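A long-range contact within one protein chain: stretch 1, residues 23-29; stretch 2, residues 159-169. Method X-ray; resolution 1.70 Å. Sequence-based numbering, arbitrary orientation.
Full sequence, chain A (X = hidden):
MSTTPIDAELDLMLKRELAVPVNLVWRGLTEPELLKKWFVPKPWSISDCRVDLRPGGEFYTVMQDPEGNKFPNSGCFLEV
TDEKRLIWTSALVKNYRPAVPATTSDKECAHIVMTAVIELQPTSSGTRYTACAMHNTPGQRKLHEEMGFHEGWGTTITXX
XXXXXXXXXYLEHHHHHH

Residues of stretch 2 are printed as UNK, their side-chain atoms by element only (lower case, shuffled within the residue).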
# COMPACT_ATOMS: atom_id res chain seq x y z
N ASN A 23 11.06 13.74 18.69
CA ASN A 23 12.12 13.68 17.68
C ASN A 23 12.96 12.42 17.86
O ASN A 23 13.33 11.78 16.88
CB ASN A 23 13.00 14.94 17.76
CG ASN A 23 13.77 15.05 19.06
OD1 ASN A 23 13.19 15.02 20.15
ND2 ASN A 23 15.09 15.17 18.96
N LEU A 24 13.24 12.06 19.11
CA LEU A 24 14.03 10.87 19.38
C LEU A 24 13.26 9.60 19.08
O LEU A 24 13.80 8.65 18.52
CB LEU A 24 14.49 10.85 20.84
CG LEU A 24 15.53 11.90 21.23
CD1 LEU A 24 15.90 11.70 22.69
CD2 LEU A 24 16.76 11.78 20.34
N VAL A 25 11.98 9.57 19.46
CA VAL A 25 11.14 8.41 19.21
C VAL A 25 11.08 8.16 17.70
O VAL A 25 11.19 7.02 17.24
CB VAL A 25 9.71 8.62 19.75
CG1 VAL A 25 8.82 7.44 19.36
CG2 VAL A 25 9.75 8.76 21.26
N TRP A 26 10.93 9.24 16.94
CA TRP A 26 10.87 9.11 15.50
C TRP A 26 12.14 8.47 14.96
O TRP A 26 12.07 7.62 14.08
CB TRP A 26 10.64 10.47 14.84
CG TRP A 26 10.52 10.38 13.34
CD1 TRP A 26 11.44 10.76 12.41
CD2 TRP A 26 9.39 9.88 12.61
NE1 TRP A 26 10.96 10.53 11.14
CE2 TRP A 26 9.70 10.00 11.24
CE3 TRP A 26 8.14 9.35 12.98
CZ2 TRP A 26 8.80 9.61 10.23
CZ3 TRP A 26 7.25 8.96 11.97
CH2 TRP A 26 7.59 9.09 10.62
N ARG A 27 13.29 8.87 15.47
CA ARG A 27 14.53 8.28 15.00
C ARG A 27 14.58 6.80 15.34
O ARG A 27 15.05 5.98 14.55
CB ARG A 27 15.74 9.01 15.60
CG ARG A 27 15.86 10.45 15.14
CD ARG A 27 17.09 11.12 15.73
NE ARG A 27 18.31 10.43 15.32
CZ ARG A 27 19.53 10.77 15.72
NH1 ARG A 27 19.70 11.80 16.53
NH2 ARG A 27 20.58 10.09 15.29
N GLY A 28 14.07 6.44 16.51
CA GLY A 28 14.06 5.04 16.90
C GLY A 28 13.21 4.19 15.98
O GLY A 28 13.51 3.02 15.73
N LEU A 29 12.13 4.76 15.46
CA LEU A 29 11.23 4.05 14.57
C LEU A 29 11.69 3.96 13.13
O LEU A 29 11.23 3.11 12.38
CB LEU A 29 9.85 4.72 14.58
CG LEU A 29 9.02 4.51 15.84
CD1 LEU A 29 7.91 5.54 15.89
CD2 LEU A 29 8.45 3.10 15.84
N UNK A 159 11.46 -1.85 25.23
CA UNK A 159 12.85 -1.90 24.79
C UNK A 159 13.22 -0.60 24.09
O UNK A 159 14.34 -0.11 24.20
c UNK A 159 12.94 -5.62 23.62
n UNK A 159 13.07 -5.36 22.32
c UNK A 159 12.86 -4.43 24.55
c UNK A 159 13.06 -3.09 23.86
o UNK A 159 12.89 -6.77 24.06
N UNK A 160 12.26 -0.05 23.35
CA UNK A 160 12.49 1.20 22.63
C UNK A 160 12.76 2.34 23.60
O UNK A 160 13.76 3.06 23.47
c UNK A 160 10.01 3.07 20.23
c UNK A 160 11.28 2.91 21.07
c UNK A 160 11.27 1.55 21.77
c UNK A 160 12.51 3.02 20.18
N UNK A 161 11.88 2.51 24.58
CA UNK A 161 12.04 3.57 25.56
C UNK A 161 13.37 3.43 26.30
O UNK A 161 14.05 4.42 26.56
c UNK A 161 10.80 4.83 27.40
o UNK A 161 9.41 5.84 29.04
c UNK A 161 9.67 4.80 28.40
o UNK A 161 9.05 3.73 28.57
c UNK A 161 10.88 3.57 26.56
N UNK A 162 13.73 2.19 26.63
CA UNK A 162 14.98 1.93 27.34
C UNK A 162 16.19 2.33 26.50
O UNK A 162 17.16 2.89 27.00
o UNK A 162 16.45 -1.78 29.90
c UNK A 162 16.36 0.06 28.41
c UNK A 162 16.43 -1.42 28.71
c UNK A 162 15.07 0.45 27.71
o UNK A 162 16.46 -2.23 27.75
N UNK A 163 16.12 2.04 25.20
CA UNK A 163 17.20 2.35 24.28
C UNK A 163 17.43 3.84 24.10
O UNK A 163 18.55 4.33 24.19
c UNK A 163 17.30 1.54 20.45
c UNK A 163 16.91 1.72 22.91
c UNK A 163 17.87 2.06 21.76
c UNK A 163 19.23 1.45 22.03
N UNK A 164 16.34 4.57 23.85
CA UNK A 164 16.42 6.01 23.63
C UNK A 164 16.90 6.78 24.85
O UNK A 164 17.56 7.81 24.71
c UNK A 164 13.20 6.49 21.50
c UNK A 164 15.58 6.31 20.73
c UNK A 164 14.58 5.95 21.83
c UNK A 164 15.06 6.53 23.17
N UNK A 165 16.58 6.29 26.04
CA UNK A 165 17.01 6.98 27.25
C UNK A 165 18.52 6.90 27.47
O UNK A 165 19.13 7.87 27.93
c UNK A 165 12.70 6.72 29.87
c UNK A 165 14.15 6.27 29.79
n UNK A 165 12.03 6.13 31.06
c UNK A 165 14.81 6.80 28.54
c UNK A 165 16.28 6.40 28.47
N UNK A 166 19.12 5.77 27.13
CA UNK A 166 20.56 5.61 27.32
C UNK A 166 21.40 6.10 26.15
O UNK A 166 22.59 6.39 26.31
c UNK A 166 20.89 4.14 27.61
o UNK A 166 21.76 4.63 30.47
c UNK A 166 20.26 3.63 28.89
n UNK A 166 19.57 5.09 30.70
c UNK A 166 20.59 4.49 30.09
N UNK A 167 20.79 6.20 24.97
CA UNK A 167 21.51 6.68 23.79
C UNK A 167 21.17 8.16 23.58
O UNK A 167 21.71 8.81 22.70
c UNK A 167 21.09 5.87 22.56
o UNK A 167 24.06 5.81 22.37
c UNK A 167 23.31 5.48 21.42
c UNK A 167 21.93 6.11 21.32
o UNK A 167 23.65 4.66 20.54
N UNK A 168 20.27 8.67 24.42
CA UNK A 168 19.82 10.05 24.34
C UNK A 168 20.95 11.07 24.25
O UNK A 168 20.95 11.94 23.39
c UNK A 168 18.27 11.74 25.49
n UNK A 168 17.45 14.42 26.56
c UNK A 168 17.29 11.92 26.64
c UNK A 168 18.94 10.38 25.55
c UNK A 168 16.54 13.24 26.53
N UNK A 169 21.93 10.95 25.15
CA UNK A 169 23.06 11.86 25.16
C UNK A 169 23.80 11.86 23.83
O UNK A 169 24.05 12.91 23.24
c UNK A 169 24.02 11.49 26.29

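Position 159 has three side-chain carbons in a row, the third carrying one oxygen and one nitrogen. It is out of reach of stretch 1. This is an amide, Gln-159, and its end is hydrogen-bonded elsewhere in the structure.

Position 160 has four carbons, forked at the second. Its CA-to-CB bond points toward stretch 1, and one branch end touches Gly-28. The fork after one methylene gives Leu-160. Leu-160 CD1 lies 4.2 Å from Gly-28 CA.

Position 161 has three carbons, the third with two oxygens. Its CA-to-CB bond points away from stretch 1. It is Glu-161.

Position 162 has the same atoms, three carbons and two oxygens, and is out of reach. It is Glu-162.

Position 163 has four carbons forked at the second. Its CA-to-CB bond points sideways; its end comes nearer but makes no contact. It is Leu-163.

Position 164 again has four carbons forked at the second. Its CA-to-CB bond points toward stretch 1, and the side chain touches three residues there: Leu-24, Val-25 and Gly-28. It is Leu-164. Its CD1 lies 3.6 Å from Val-25 CA and 4.1 Å from Val-25 CG2. Its CD2 lies 3.7 Å from Leu-24 O and 4.3 Å from Gly-28 CA.

Position 165 has four carbons in a row ending in nitrogen. Its CA-to-CB bond points away. It is Lys-165, and its NZ forms a salt bridge with Glu-161 OE1 at 3.3 Å, one helical turn back; the hydrogen bond within it is weak.

Position 166 has three carbons, the third with one oxygen and one nitrogen, and is out of reach. It is Gln-166.

Position 167 has three carbons, the third with two oxygens, also out of reach. It is Glu-167.

Position 168 has four carbons in a row ending in nitrogen. Its chain runs past Leu-24. It is Lys-168, and its CG lies 3.7 Å from Leu-24 CD1, so the aliphatic part makes the contact.

Position 169 has a single carbon and no contact. It is Ala-169.

The two helices cross at 117°, with axes 10.2 Å apart at closest approach. No hydrogen bond links them; the contact is mainly apolar packing, burying 307 Å². Positions 160, 164 and 168 recur every four residues, so they line one side of stretch 2. Leu-24 and Gly-28, also four apart, meet them. Gly-28 leaves room for the leucines: an ideal CB there would sit 2.8 Å from Leu-160 CD1, a clash, and 3.4 Å from Leu-164 CD2.

Stretch 2 159-169: QLEELLKQEKA
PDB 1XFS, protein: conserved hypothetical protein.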